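Urocanate hydratase (PDB 7NED) catalyses, as a thiourocanate hydratase using bound NAD+, a hydration step that probably belongs to bacterial ergothioneine breakdown. Local coordinates at residues Asp191-Arg196 and Gln203-Ser208; Leu214-Ala219 and Val226-Thr231; Tyr140-Ser145 and Phe311-Asn316. All blocks are in the same frame, centred on the assembly; numbering follows the deposited sequence.

Contact 1 (Asp191-Arg196 and Gln203-Ser208). With NAD (nicotinamide-adenine-dinucleotide), chain C.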
loop_
_atom_site.group_PDB
_atom_site.type_symbol
_atom_site.label_atom_id
_atom_site.label_comp_id
_atom_site.label_asym_id
_atom_site.label_seq_id
_atom_site.Cartn_x
_atom_site.Cartn_y
_atom_site.Cartn_z
ATOM N N ASP A 191 30.816 22.301 -5.554
ATOM C CA ASP A 191 31.174 21.093 -4.838
ATOM C C ASP A 191 30.748 19.832 -5.627
ATOM O O ASP A 191 31.515 18.942 -5.800
ATOM N N ARG A 192 29.516 19.829 -6.115
ATOM C CA ARG A 192 29.045 18.728 -6.890
ATOM C C ARG A 192 29.798 18.639 -8.197
ATOM O O ARG A 192 30.128 17.573 -8.566
ATOM C CB ARG A 192 27.561 18.736 -7.134
ATOM C CG ARG A 192 26.729 18.891 -5.909
ATOM C CD ARG A 192 26.183 17.609 -5.356
ATOM N NE ARG A 192 25.206 17.970 -4.355
ATOM C CZ ARG A 192 24.153 17.264 -3.950
ATOM N NH1 ARG A 192 23.402 17.773 -2.988
ATOM N NH2 ARG A 192 23.850 16.091 -4.431
ATOM N N VAL A 193 30.010 19.750 -8.878
ATOM C CA VAL A 193 30.782 19.672 -10.128
ATOM C C VAL A 193 32.134 18.992 -9.889
ATOM O O VAL A 193 32.546 18.097 -10.643
ATOM C CB VAL A 193 30.956 21.061 -10.769
ATOM C CG1 VAL A 193 31.829 20.918 -11.978
ATOM C CG2 VAL A 193 29.617 21.639 -11.205
ATOM N N ASP A 194 32.843 19.401 -8.829
ATOM C CA ASP A 194 34.173 18.854 -8.550
ATOM C C ASP A 194 34.104 17.362 -8.233
ATOM O O ASP A 194 34.946 16.574 -8.681
ATOM C CB ASP A 194 34.799 19.589 -7.366
ATOM C CG ASP A 194 35.411 20.891 -7.767
ATOM O OD1 ASP A 194 36.039 20.929 -8.840
ATOM O OD2 ASP A 194 35.263 21.874 -7.002
ATOM N N ARG A 195 33.143 16.966 -7.403
ATOM C CA ARG A 195 32.970 15.549 -7.100
ATOM C C ARG A 195 32.885 14.720 -8.377
ATOM O O ARG A 195 33.529 13.675 -8.500
ATOM C CB ARG A 195 31.723 15.356 -6.220
ATOM C CG ARG A 195 31.529 13.928 -5.739
ATOM C CD ARG A 195 32.767 13.480 -4.990
ATOM N NE ARG A 195 32.711 12.099 -4.512
ATOM C CZ ARG A 195 33.599 11.575 -3.670
ATOM N NH1 ARG A 195 33.488 10.307 -3.281
ATOM N NH2 ARG A 195 34.613 12.320 -3.232
ATOM N N ARG A 196 32.095 15.168 -9.351
ATOM C CA ARG A 196 31.951 14.351 -10.549
ATOM C C ARG A 196 33.223 14.389 -11.379
ATOM O O ARG A 196 33.601 13.389 -12.001
ATOM C CB ARG A 196 30.761 14.813 -11.377
ATOM C CG ARG A 196 29.410 14.794 -10.617
ATOM C CD ARG A 196 29.209 13.557 -9.779
ATOM N NE ARG A 196 28.211 13.861 -8.769
ATOM C CZ ARG A 196 28.143 13.341 -7.546
ATOM N NH1 ARG A 196 27.207 13.782 -6.724
ATOM N NH2 ARG A 196 28.969 12.382 -7.147
ATOM N N GLN A 203 34.092 14.992 -17.524
ATOM C CA GLN A 203 35.396 15.183 -18.172
ATOM C C GLN A 203 35.965 16.573 -17.942
ATOM O O GLN A 203 37.172 16.713 -17.693
ATOM C CB GLN A 203 35.279 14.934 -19.672
ATOM C CG GLN A 203 35.296 13.450 -20.024
ATOM C CD GLN A 203 34.970 13.190 -21.485
ATOM O OE1 GLN A 203 34.774 14.132 -22.259
ATOM N NE2 GLN A 203 34.912 11.903 -21.873
ATOM N N ARG A 204 35.129 17.604 -18.066
ATOM C CA ARG A 204 35.564 18.991 -18.006
ATOM C C ARG A 204 34.595 19.805 -17.161
ATOM O O ARG A 204 33.420 19.463 -17.055
ATOM C CB ARG A 204 35.628 19.648 -19.393
ATOM C CG ARG A 204 36.594 18.995 -20.327
ATOM C CD ARG A 204 36.615 19.700 -21.672
ATOM N NE ARG A 204 37.394 18.939 -22.633
ATOM C CZ ARG A 204 37.430 19.180 -23.941
ATOM N NH1 ARG A 204 36.761 20.203 -24.476
ATOM N NH2 ARG A 204 38.138 18.388 -24.713
ATOM N N LYS A 205 35.090 20.907 -16.580
ATOM C CA LYS A 205 34.240 21.834 -15.833
ATOM C C LYS A 205 34.616 23.263 -16.196
ATOM O O LYS A 205 35.728 23.545 -16.639
ATOM C CB LYS A 205 34.363 21.636 -14.316
ATOM C CG LYS A 205 35.660 22.236 -13.751
ATOM C CD LYS A 205 35.746 22.135 -12.217
ATOM C CE LYS A 205 36.634 23.233 -11.623
ATOM N NZ LYS A 205 36.612 23.267 -10.125
ATOM N N THR A 206 33.668 24.170 -16.014
ATOM C CA THR A 206 33.934 25.571 -16.260
ATOM C C THR A 206 32.878 26.376 -15.527
ATOM O O THR A 206 31.812 25.854 -15.170
ATOM C CB THR A 206 33.907 25.878 -17.752
ATOM O OG1 THR A 206 34.161 27.269 -17.958
ATOM C CG2 THR A 206 32.507 25.519 -18.335
ATOM N N ARG A 207 33.178 27.658 -15.297
ATOM C CA ARG A 207 32.164 28.588 -14.808
ATOM C C ARG A 207 31.662 29.508 -15.906
ATOM O O ARG A 207 30.760 30.318 -15.670
ATOM C CB ARG A 207 32.695 29.404 -13.626
ATOM C CG ARG A 207 32.919 28.554 -12.385
ATOM C CD ARG A 207 33.484 29.364 -11.256
ATOM N NE ARG A 207 33.998 28.536 -10.166
ATOM C CZ ARG A 207 33.416 28.437 -8.974
ATOM N NH1 ARG A 207 32.300 29.113 -8.721
ATOM N NH2 ARG A 207 33.953 27.666 -8.037
ATOM N N SER A 208 32.173 29.352 -17.117
ATOM C CA SER A 208 31.820 30.221 -18.228
ATOM C C SER A 208 30.947 29.472 -19.228
ATOM O O SER A 208 31.372 28.452 -19.776
ATOM C CB SER A 208 33.096 30.723 -18.903
ATOM O OG SER A 208 32.764 31.211 -20.160
HETATM P PA NAD C . 20.257 15.259 -5.627
HETATM O O1A NAD C . 19.417 16.241 -4.815
HETATM O O2A NAD C . 21.397 14.471 -5.122
HETATM O O5B NAD C . 21.022 16.293 -6.731
HETATM C C5B NAD C . 20.212 17.269 -7.251
HETATM C C4B NAD C . 21.233 18.262 -7.977
HETATM O O4B NAD C . 20.596 19.368 -8.553
HETATM C C3B NAD C . 22.127 18.779 -6.803
HETATM O O3B NAD C . 23.447 18.642 -7.129
HETATM C C2B NAD C . 21.725 20.283 -6.713
HETATM O O2B NAD C . 22.793 21.117 -6.448
HETATM C C1B NAD C . 21.365 20.527 -8.176
HETATM N N9A NAD C . 20.442 21.641 -8.400
HETATM C C8A NAD C . 19.346 22.049 -7.647
HETATM N N7A NAD C . 18.740 23.098 -8.143
HETATM C C5A NAD C . 19.447 23.393 -9.302
HETATM C C6A NAD C . 19.309 24.406 -10.276
HETATM N N6A NAD C . 18.316 25.321 -10.207
HETATM N N1A NAD C . 20.171 24.456 -11.330
HETATM C C2A NAD C . 21.162 23.530 -11.329
HETATM N N3A NAD C . 21.418 22.521 -10.482
HETATM C C4A NAD C . 20.531 22.487 -9.465
HETATM O O3 NAD C . 19.109 14.561 -6.433
HETATM P PN NAD C . 19.408 13.227 -7.253
HETATM O O1N NAD C . 19.518 11.903 -6.555
HETATM O O2N NAD C . 20.350 13.593 -8.381
HETATM O O5D NAD C . 17.950 12.970 -8.135
HETATM C C5D NAD C . 17.569 14.095 -8.947
HETATM C C4D NAD C . 16.213 13.823 -9.538
HETATM O O4D NAD C . 16.157 12.535 -10.123
HETATM C C3D NAD C . 15.261 13.729 -8.234
HETATM O O3D NAD C . 14.023 14.396 -8.454
HETATM C C2D NAD C . 14.993 12.187 -8.078
HETATM O O2D NAD C . 13.744 11.841 -7.640
HETATM C C1D NAD C . 14.946 12.015 -9.630
HETATM N N1N NAD C . 14.762 10.659 -10.164
HETATM C C2N NAD C . 13.480 10.204 -9.924
HETATM C C3N NAD C . 13.058 8.974 -10.401
HETATM C C7N NAD C . 11.635 8.539 -10.022
HETATM O O7N NAD C . 10.957 7.752 -10.681
HETATM N N7N NAD C . 11.127 9.018 -8.826
HETATM C C4N NAD C . 13.985 8.237 -11.151
HETATM C C5N NAD C . 15.263 8.745 -11.383
HETATM C C6N NAD C . 15.652 10.002 -10.890
#
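Val-193 and Asp-194 on helix 190-198 meet Lys-205 on strand 204-206, the outermost strand at one end of the parallel sheet in the Rossmann-like domain. The pair forms the second half of a beta-alpha-beta crossover: the chain leaves strand 182-187, runs through the helix and returns two places along, with strand 226-231 in between.

The apolar part is small. Val-193 CG1 lies 3.5 Å from Lys-205 CB, and the valine continues onto Leu-202 and Thr-231. Lys-205 sets CG between its backbone N and carbonyl carbon (chi1 77°) and then runs extended, which carries the amine past the valine to the acidic side chain.

The polar part is a salt bridge, with Lys-205 NZ 2.7 Å from Asp-194 OD1. The amine approaches on the syn side, 15° out of the carboxylate plane. Glu-190 OE2 is a second salt-bridge partner of the same NZ, so two carboxylates probably share its charge.

Beyond the lysine the strand ends in an ST turn: Ser-208 N donates to Thr-206 OG1 over 3.0 Å in a nearly straight bond. Ser-208 OG caps Glu-211 N at the start of helix 209-222.

Facing the cofactor, Arg-192 holds its guanidinium beside the adenosine ribose and the phosphate. NAD O3B sits 3.2 Å above one face of that group, toward its rim. Glu-34 forms salt bridges with both Arg-192 and Arg-196. The reach to the phosphate ends in a weak, bent hydrogen bond, Arg-192 NH2 to NAD O2A at 3.0 Å and 133°.

Contact 2 (Leu214-Ala219 and Val226-Thr231)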
loop_
_atom_site.group_PDB
_atom_site.type_symbol
_atom_site.label_atom_id
_atom_site.label_comp_id
_atom_site.label_asym_id
_atom_site.label_seq_id
_atom_site.Cartn_x
_atom_site.Cartn_y
_atom_site.Cartn_z
ATOM N N LEU A 214 31.812 26.608 -26.444
ATOM C CA LEU A 214 32.941 26.403 -27.345
ATOM C C LEU A 214 33.387 24.945 -27.329
ATOM O O LEU A 214 33.590 24.335 -28.385
ATOM C CB LEU A 214 34.102 27.325 -26.957
ATOM C CG LEU A 214 35.426 27.020 -27.642
ATOM C CD1 LEU A 214 35.290 27.371 -29.122
ATOM C CD2 LEU A 214 36.581 27.795 -27.008
ATOM N N TRP A 215 33.559 24.375 -26.128
ATOM C CA TRP A 215 33.875 22.949 -26.002
ATOM C C TRP A 215 32.811 22.057 -26.654
ATOM O O TRP A 215 33.135 21.081 -27.349
ATOM C CB TRP A 215 34.031 22.608 -24.523
ATOM C CG TRP A 215 35.263 23.152 -23.906
ATOM C CD1 TRP A 215 36.336 23.697 -24.551
ATOM C CD2 TRP A 215 35.537 23.263 -22.499
ATOM N NE1 TRP A 215 37.284 24.103 -23.629
ATOM C CE2 TRP A 215 36.811 23.856 -22.364
ATOM C CE3 TRP A 215 34.817 22.927 -21.342
ATOM C CZ2 TRP A 215 37.392 24.107 -21.120
ATOM C CZ3 TRP A 215 35.392 23.167 -20.099
ATOM C CH2 TRP A 215 36.673 23.757 -19.995
ATOM N N ILE A 216 31.537 22.347 -26.415
ATOM C CA ILE A 216 30.486 21.542 -27.028
ATOM C C ILE A 216 30.570 21.657 -28.541
ATOM O O ILE A 216 30.431 20.672 -29.270
ATOM C CB ILE A 216 29.097 21.979 -26.534
ATOM C CG1 ILE A 216 28.916 21.711 -25.021
ATOM C CG2 ILE A 216 28.042 21.306 -27.416
ATOM C CD1 ILE A 216 28.946 20.237 -24.587
ATOM N N GLU A 217 30.805 22.866 -29.039
ATOM C CA GLU A 217 30.843 23.052 -30.487
ATOM C C GLU A 217 31.988 22.264 -31.125
ATOM O O GLU A 217 31.798 21.572 -32.134
ATOM C CB GLU A 217 30.963 24.538 -30.807
ATOM C CG GLU A 217 30.828 24.796 -32.277
ATOM C CD GLU A 217 30.686 26.258 -32.597
ATOM O OE1 GLU A 217 30.195 26.531 -33.707
ATOM O OE2 GLU A 217 31.061 27.117 -31.759
ATOM N N GLU A 218 33.185 22.360 -30.549
ATOM C CA GLU A 218 34.317 21.600 -31.059
ATOM C C GLU A 218 34.026 20.111 -31.102
ATOM O O GLU A 218 34.413 19.425 -32.055
ATOM C CB GLU A 218 35.542 21.857 -30.202
ATOM C CG GLU A 218 36.820 21.432 -30.855
ATOM C CD GLU A 218 38.015 21.927 -30.093
ATOM O OE1 GLU A 218 37.976 21.822 -28.831
ATOM O OE2 GLU A 218 38.995 22.375 -30.753
ATOM N N ALA A 219 33.403 19.579 -30.049
ATOM C CA ALA A 219 33.090 18.154 -30.020
ATOM C C ALA A 219 32.047 17.796 -31.076
ATOM O O ALA A 219 32.230 16.847 -31.856
ATOM C CB ALA A 219 32.608 17.758 -28.609
ATOM N N VAL A 226 32.010 14.577 -25.401
ATOM C CA VAL A 226 32.595 15.374 -24.332
ATOM C C VAL A 226 31.519 15.569 -23.284
ATOM O O VAL A 226 30.338 15.625 -23.610
ATOM C CB VAL A 226 33.105 16.739 -24.854
ATOM C CG1 VAL A 226 31.902 17.655 -25.112
ATOM C CG2 VAL A 226 34.149 17.353 -23.899
ATOM N N SER A 227 31.932 15.678 -22.027
ATOM C CA SER A 227 31.035 16.084 -20.948
ATOM C C SER A 227 31.572 17.345 -20.292
ATOM O O SER A 227 32.755 17.428 -19.936
ATOM C CB SER A 227 30.814 14.992 -19.899
ATOM O OG SER A 227 32.009 14.492 -19.332
ATOM N N VAL A 228 30.696 18.327 -20.145
ATOM C CA VAL A 228 31.072 19.599 -19.555
ATOM C C VAL A 228 30.123 19.893 -18.410
ATOM O O VAL A 228 28.904 19.896 -18.591
ATOM C CB VAL A 228 31.025 20.731 -20.586
ATOM C CG1 VAL A 228 31.456 22.022 -19.921
ATOM C CG2 VAL A 228 31.890 20.375 -21.799
ATOM N N GLY A 229 30.685 20.150 -17.222
ATOM C CA GLY A 229 29.913 20.621 -16.103
ATOM C C GLY A 229 30.050 22.128 -16.030
ATOM O O GLY A 229 31.155 22.659 -15.907
ATOM N N LEU A 230 28.927 22.812 -16.142
ATOM C CA LEU A 230 28.872 24.264 -16.062
ATOM C C LEU A 230 28.279 24.663 -14.724
ATOM O O LEU A 230 27.127 24.322 -14.429
ATOM C CB LEU A 230 28.034 24.826 -17.203
ATOM C CG LEU A 230 27.806 26.331 -17.200
ATOM C CD1 LEU A 230 29.133 27.081 -17.264
ATOM C CD2 LEU A 230 26.830 26.710 -18.317
ATOM N N THR A 231 29.051 25.406 -13.922
ATOM C CA THR A 231 28.529 25.909 -12.661
ATOM C C THR A 231 27.546 27.036 -12.922
ATOM O O THR A 231 27.920 28.089 -13.460
ATOM C CB THR A 231 29.663 26.392 -11.776
ATOM O OG1 THR A 231 30.504 25.282 -11.482
ATOM C CG2 THR A 231 29.112 26.913 -10.468
#
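Ala-219 and Val-226 make the closest approach, Ala-219 CB standing 3.6 Å from Val-226 CG1. The same methyl is met by Ile-216 CD1 at 4.0 Å, so one valine branch touches two helical side chains a turn apart. That branch occupies the position between backbone N and carbonyl carbon (chi1 75°), which turns it to the helix. One strand repeat further on, Val-228 uses both branches. Its CG1 comes in the plane of the Trp-215 indole, at the benzene edge, 3.8 Å from CE3, and the two side chains cross at about a right angle. Its CG2 lies 4.1 Å from Ile-216 CD1, which therefore bridges the two valines.

The alternation of the strand explains this choice: Val-226 and Val-228 point toward the helix, whereas Ser-227 points away and hydrogen-bonds through OG to Gln-203 N. Segments 214-219 and 226-231 run antiparallel, with 172° between their directions and 8.9 Å between their axes at closest approach. The contact packs the crossover helix on the second strand of the beta-alpha-beta unit formed by strand 204-206, helix 209-222 and strand 226-231 in the Rossmann-like domain.

In the next shell, strand 182-187 flanks the valines, with Ala-182 beside Val-226 and Leu-184 beside Val-228, and also supplies backbone bonds. On the neighbouring strand, Thr-206 touches both Trp-215 and Val-228, and Arg-204 makes a cation-pi contact with the indole.

No hydrogen bond links the two segments. Their joining thus rests on the fit and burial of methyl groups and a ring edge, while backbone bonds to neighbouring strands fix the strand in place.

Contact 3 (Tyr140-Ser145 and Phe311-Asn316). With NAD (nicotinamide-adenine-dinucleotide), chain C.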
loop_
_atom_site.group_PDB
_atom_site.type_symbol
_atom_site.label_atom_id
_atom_site.label_comp_id
_atom_site.label_asym_id
_atom_site.label_seq_id
_atom_site.Cartn_x
_atom_site.Cartn_y
_atom_site.Cartn_z
ATOM N N TYR A 140 21.534 5.941 -20.165
ATOM C CA TYR A 140 22.165 5.587 -21.424
ATOM C C TYR A 140 21.143 4.966 -22.390
ATOM O O TYR A 140 21.112 5.309 -23.587
ATOM C CB TYR A 140 23.351 4.677 -21.109
ATOM C CG TYR A 140 23.979 3.990 -22.294
ATOM C CD1 TYR A 140 23.636 2.699 -22.628
ATOM C CD2 TYR A 140 24.924 4.656 -23.086
ATOM C CE1 TYR A 140 24.218 2.066 -23.729
ATOM C CE2 TYR A 140 25.499 4.039 -24.176
ATOM C CZ TYR A 140 25.154 2.746 -24.486
ATOM O OH TYR A 140 25.720 2.119 -25.566
ATOM N N GLU A 141 20.265 4.094 -21.883
ATOM C CA GLU A 141 19.221 3.514 -22.734
ATOM C C GLU A 141 18.220 4.572 -23.197
ATOM O O GLU A 141 17.675 4.472 -24.301
ATOM C CB GLU A 141 18.470 2.392 -21.993
ATOM C CG GLU A 141 19.251 1.068 -21.744
ATOM C CD GLU A 141 19.956 0.496 -22.991
ATOM O OE1 GLU A 141 21.122 -0.007 -22.853
ATOM O OE2 GLU A 141 19.349 0.568 -24.091
ATOM N N ILE A 142 17.947 5.585 -22.373
ATOM C CA ILE A 142 17.138 6.710 -22.859
ATOM C C ILE A 142 17.835 7.396 -24.025
ATOM O O ILE A 142 17.223 7.656 -25.071
ATOM C CB ILE A 142 16.845 7.719 -21.732
ATOM C CG1 ILE A 142 15.953 7.111 -20.657
ATOM C CG2 ILE A 142 16.214 8.997 -22.323
ATOM C CD1 ILE A 142 15.923 7.930 -19.354
ATOM N N PHE A 143 19.111 7.765 -23.829
ATOM C CA PHE A 143 19.845 8.442 -24.896
ATOM C C PHE A 143 19.914 7.574 -26.151
ATOM O O PHE A 143 19.719 8.076 -27.270
ATOM C CB PHE A 143 21.248 8.816 -24.416
ATOM C CG PHE A 143 21.268 9.904 -23.363
ATOM C CD1 PHE A 143 20.197 10.766 -23.207
ATOM C CD2 PHE A 143 22.366 10.069 -22.544
ATOM C CE1 PHE A 143 20.221 11.775 -22.226
ATOM C CE2 PHE A 143 22.391 11.078 -21.560
ATOM C CZ PHE A 143 21.309 11.923 -21.408
ATOM N N GLN A 144 20.127 6.257 -25.992
ATOM C CA GLN A 144 20.212 5.388 -27.172
ATOM C C GLN A 144 18.866 5.239 -27.872
ATOM O O GLN A 144 18.816 5.171 -29.108
ATOM C CB GLN A 144 20.777 4.010 -26.823
ATOM C CG GLN A 144 22.284 4.040 -26.466
ATOM C CD GLN A 144 23.193 4.497 -27.616
ATOM O OE1 GLN A 144 23.120 5.644 -28.073
ATOM N NE2 GLN A 144 24.078 3.613 -28.058
ATOM N N SER A 145 17.771 5.161 -27.103
ATOM C CA SER A 145 16.439 5.132 -27.695
ATOM C C SER A 145 16.172 6.394 -28.512
ATOM O O SER A 145 15.681 6.333 -29.645
ATOM C CB SER A 145 15.392 4.947 -26.587
ATOM O OG SER A 145 14.090 5.020 -27.143
ATOM N N PHE A 311 12.602 16.088 -22.868
ATOM C CA PHE A 311 11.866 15.123 -22.063
ATOM C C PHE A 311 12.137 15.339 -20.583
ATOM O O PHE A 311 13.139 15.929 -20.177
ATOM C CB PHE A 311 12.185 13.666 -22.475
ATOM C CG PHE A 311 13.579 13.233 -22.125
ATOM C CD1 PHE A 311 13.836 12.557 -20.933
ATOM C CD2 PHE A 311 14.635 13.538 -22.961
ATOM C CE1 PHE A 311 15.128 12.161 -20.593
ATOM C CE2 PHE A 311 15.949 13.141 -22.650
ATOM C CZ PHE A 311 16.200 12.448 -21.450
ATOM N N ASP A 312 11.168 14.878 -19.793
ATOM C CA ASP A 312 11.236 14.855 -18.339
ATOM C C ASP A 312 11.958 13.584 -17.899
ATOM O O ASP A 312 11.613 12.472 -18.334
ATOM C CB ASP A 312 9.791 14.917 -17.808
ATOM C CG ASP A 312 9.682 14.914 -16.293
ATOM O OD1 ASP A 312 10.545 14.328 -15.610
ATOM O OD2 ASP A 312 8.664 15.467 -15.797
ATOM N N ASN A 313 12.981 13.747 -17.055
ATOM C CA ASN A 313 13.833 12.629 -16.672
ATOM C C ASN A 313 13.421 12.042 -15.325
ATOM O O ASN A 313 14.243 11.458 -14.609
ATOM C CB ASN A 313 15.302 13.062 -16.669
ATOM C CG ASN A 313 16.258 11.927 -16.965
ATOM O OD1 ASN A 313 15.860 10.774 -17.175
ATOM N ND2 ASN A 313 17.558 12.251 -16.973
ATOM N N GLY A 314 12.146 12.192 -14.984
ATOM C CA GLY A 314 11.549 11.536 -13.849
ATOM C C GLY A 314 11.737 12.311 -12.573
ATOM O O GLY A 314 12.048 11.717 -11.555
ATOM N N ASN A 315 11.591 13.630 -12.592
ATOM C CA ASN A 315 11.752 14.380 -11.354
ATOM C C ASN A 315 10.568 15.288 -11.077
ATOM O O ASN A 315 10.721 16.261 -10.340
ATOM C CB ASN A 315 13.051 15.179 -11.360
ATOM C CG ASN A 315 13.124 16.200 -12.516
ATOM O OD1 ASN A 315 12.271 16.195 -13.412
ATOM N ND2 ASN A 315 14.161 17.040 -12.512
ATOM N N ASN A 316 9.374 14.965 -11.605
ATOM C CA ASN A 316 8.207 15.860 -11.472
ATOM C C ASN A 316 8.471 17.290 -11.876
ATOM O O ASN A 316 7.800 18.197 -11.383
ATOM C CB ASN A 316 7.596 15.822 -10.063
ATOM C CG ASN A 316 6.650 14.649 -9.848
ATOM O OD1 ASN A 316 6.907 13.500 -10.184
ATOM N ND2 ASN A 316 5.570 14.962 -9.142
HETATM P PA NAD C . 20.257 15.259 -5.627
HETATM O O1A NAD C . 19.417 16.241 -4.815
HETATM O O2A NAD C . 21.397 14.471 -5.122
HETATM O O5B NAD C . 21.022 16.293 -6.731
HETATM C C5B NAD C . 20.212 17.269 -7.251
HETATM C C4B NAD C . 21.233 18.262 -7.977
HETATM O O4B NAD C . 20.596 19.368 -8.553
HETATM C C3B NAD C . 22.127 18.779 -6.803
HETATM O O3B NAD C . 23.447 18.642 -7.129
HETATM C C2B NAD C . 21.725 20.283 -6.713
HETATM O O2B NAD C . 22.793 21.117 -6.448
HETATM C C1B NAD C . 21.365 20.527 -8.176
HETATM N N9A NAD C . 20.442 21.641 -8.400
HETATM C C8A NAD C . 19.346 22.049 -7.647
HETATM N N7A NAD C . 18.740 23.098 -8.143
HETATM C C5A NAD C . 19.447 23.393 -9.302
HETATM C C6A NAD C . 19.309 24.406 -10.276
HETATM N N6A NAD C . 18.316 25.321 -10.207
HETATM N N1A NAD C . 20.171 24.456 -11.330
HETATM C C2A NAD C . 21.162 23.530 -11.329
HETATM N N3A NAD C . 21.418 22.521 -10.482
HETATM C C4A NAD C . 20.531 22.487 -9.465
HETATM O O3 NAD C . 19.109 14.561 -6.433
HETATM P PN NAD C . 19.408 13.227 -7.253
HETATM O O1N NAD C . 19.518 11.903 -6.555
HETATM O O2N NAD C . 20.350 13.593 -8.381
HETATM O O5D NAD C . 17.950 12.970 -8.135
HETATM C C5D NAD C . 17.569 14.095 -8.947
HETATM C C4D NAD C . 16.213 13.823 -9.538
HETATM O O4D NAD C . 16.157 12.535 -10.123
HETATM C C3D NAD C . 15.261 13.729 -8.234
HETATM O O3D NAD C . 14.023 14.396 -8.454
HETATM C C2D NAD C . 14.993 12.187 -8.078
HETATM O O2D NAD C . 13.744 11.841 -7.640
HETATM C C1D NAD C . 14.946 12.015 -9.630
HETATM N N1N NAD C . 14.762 10.659 -10.164
HETATM C C2N NAD C . 13.480 10.204 -9.924
HETATM C C3N NAD C . 13.058 8.974 -10.401
HETATM C C7N NAD C . 11.635 8.539 -10.022
HETATM O O7N NAD C . 10.957 7.752 -10.681
HETATM N N7N NAD C . 11.127 9.018 -8.826
HETATM C C4N NAD C . 13.985 8.237 -11.151
HETATM C C5N NAD C . 15.263 8.745 -11.383
HETATM C C6N NAD C . 15.652 10.002 -10.890
#
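Phe-311 turns the edge of its ring to Phe-143, whose CE1 lies near the ring plane, 4.2 Å from Phe-311 CZ; the two side chains cross at about a right angle. Asn-313 OD1 also lies at the edge of the Phe-311 ring, in its plane. Ile-142 adds an apolar contact, CG2 to Phe-311 CZ at 3.6 Å, and sets its CD1 methyl against the amide oxygen Asn-313 OD1 at the same distance. With Phe-311 replaced by an alanine, Ile-142 CG2 and Phe-143 CE1 would probably lose their shared partner and a gap open between helix 133-150 and strand 309-312.

Asp-312 shapes the turn that follows. Its OD1 accepts from Gly-314 N at 2.7 Å, nearly in line with the C-O bond, as in an Asx turn, and from Asn-315 N at 3.3 Å through the syn lone pair, which extends it to an Asx motif; OD2 forms a salt bridge with Arg-318. Gly-314 and Asn-315 belong to the NAD pocket, Asn-315 CB lying 3.2 Å from NAD O3D.

The chemistry divides accordingly: mainly apolar side chains pack the strand end against the helix, while a doubly accepting carboxylate oxygen is likely to fix the backbone beside the cofactor.

In the fold
Contacts 2 and 3 are buried, the first wholly and the second largely apolar between their segments; contact 1, only partly buried, adds a salt bridge where the sheet ends. All three reach the same parallel sheet of the Rossmann-like domain. Contacts 1 and 2 follow in series and touch: strand 204-206 is paired with strand 226-231, Arg-204 O lying 2.8 Å from Gly-229 N in a probable hydrogen bond. Contact 3 joins elements far apart in sequence and encloses both others within its chain loop. It lies nearest the chain's centre, about 22 Å from contact 1 between centres, yet both touch NAD, contact 1 near the adenosine phosphate and contact 3 at the nicotinamide-side ribose.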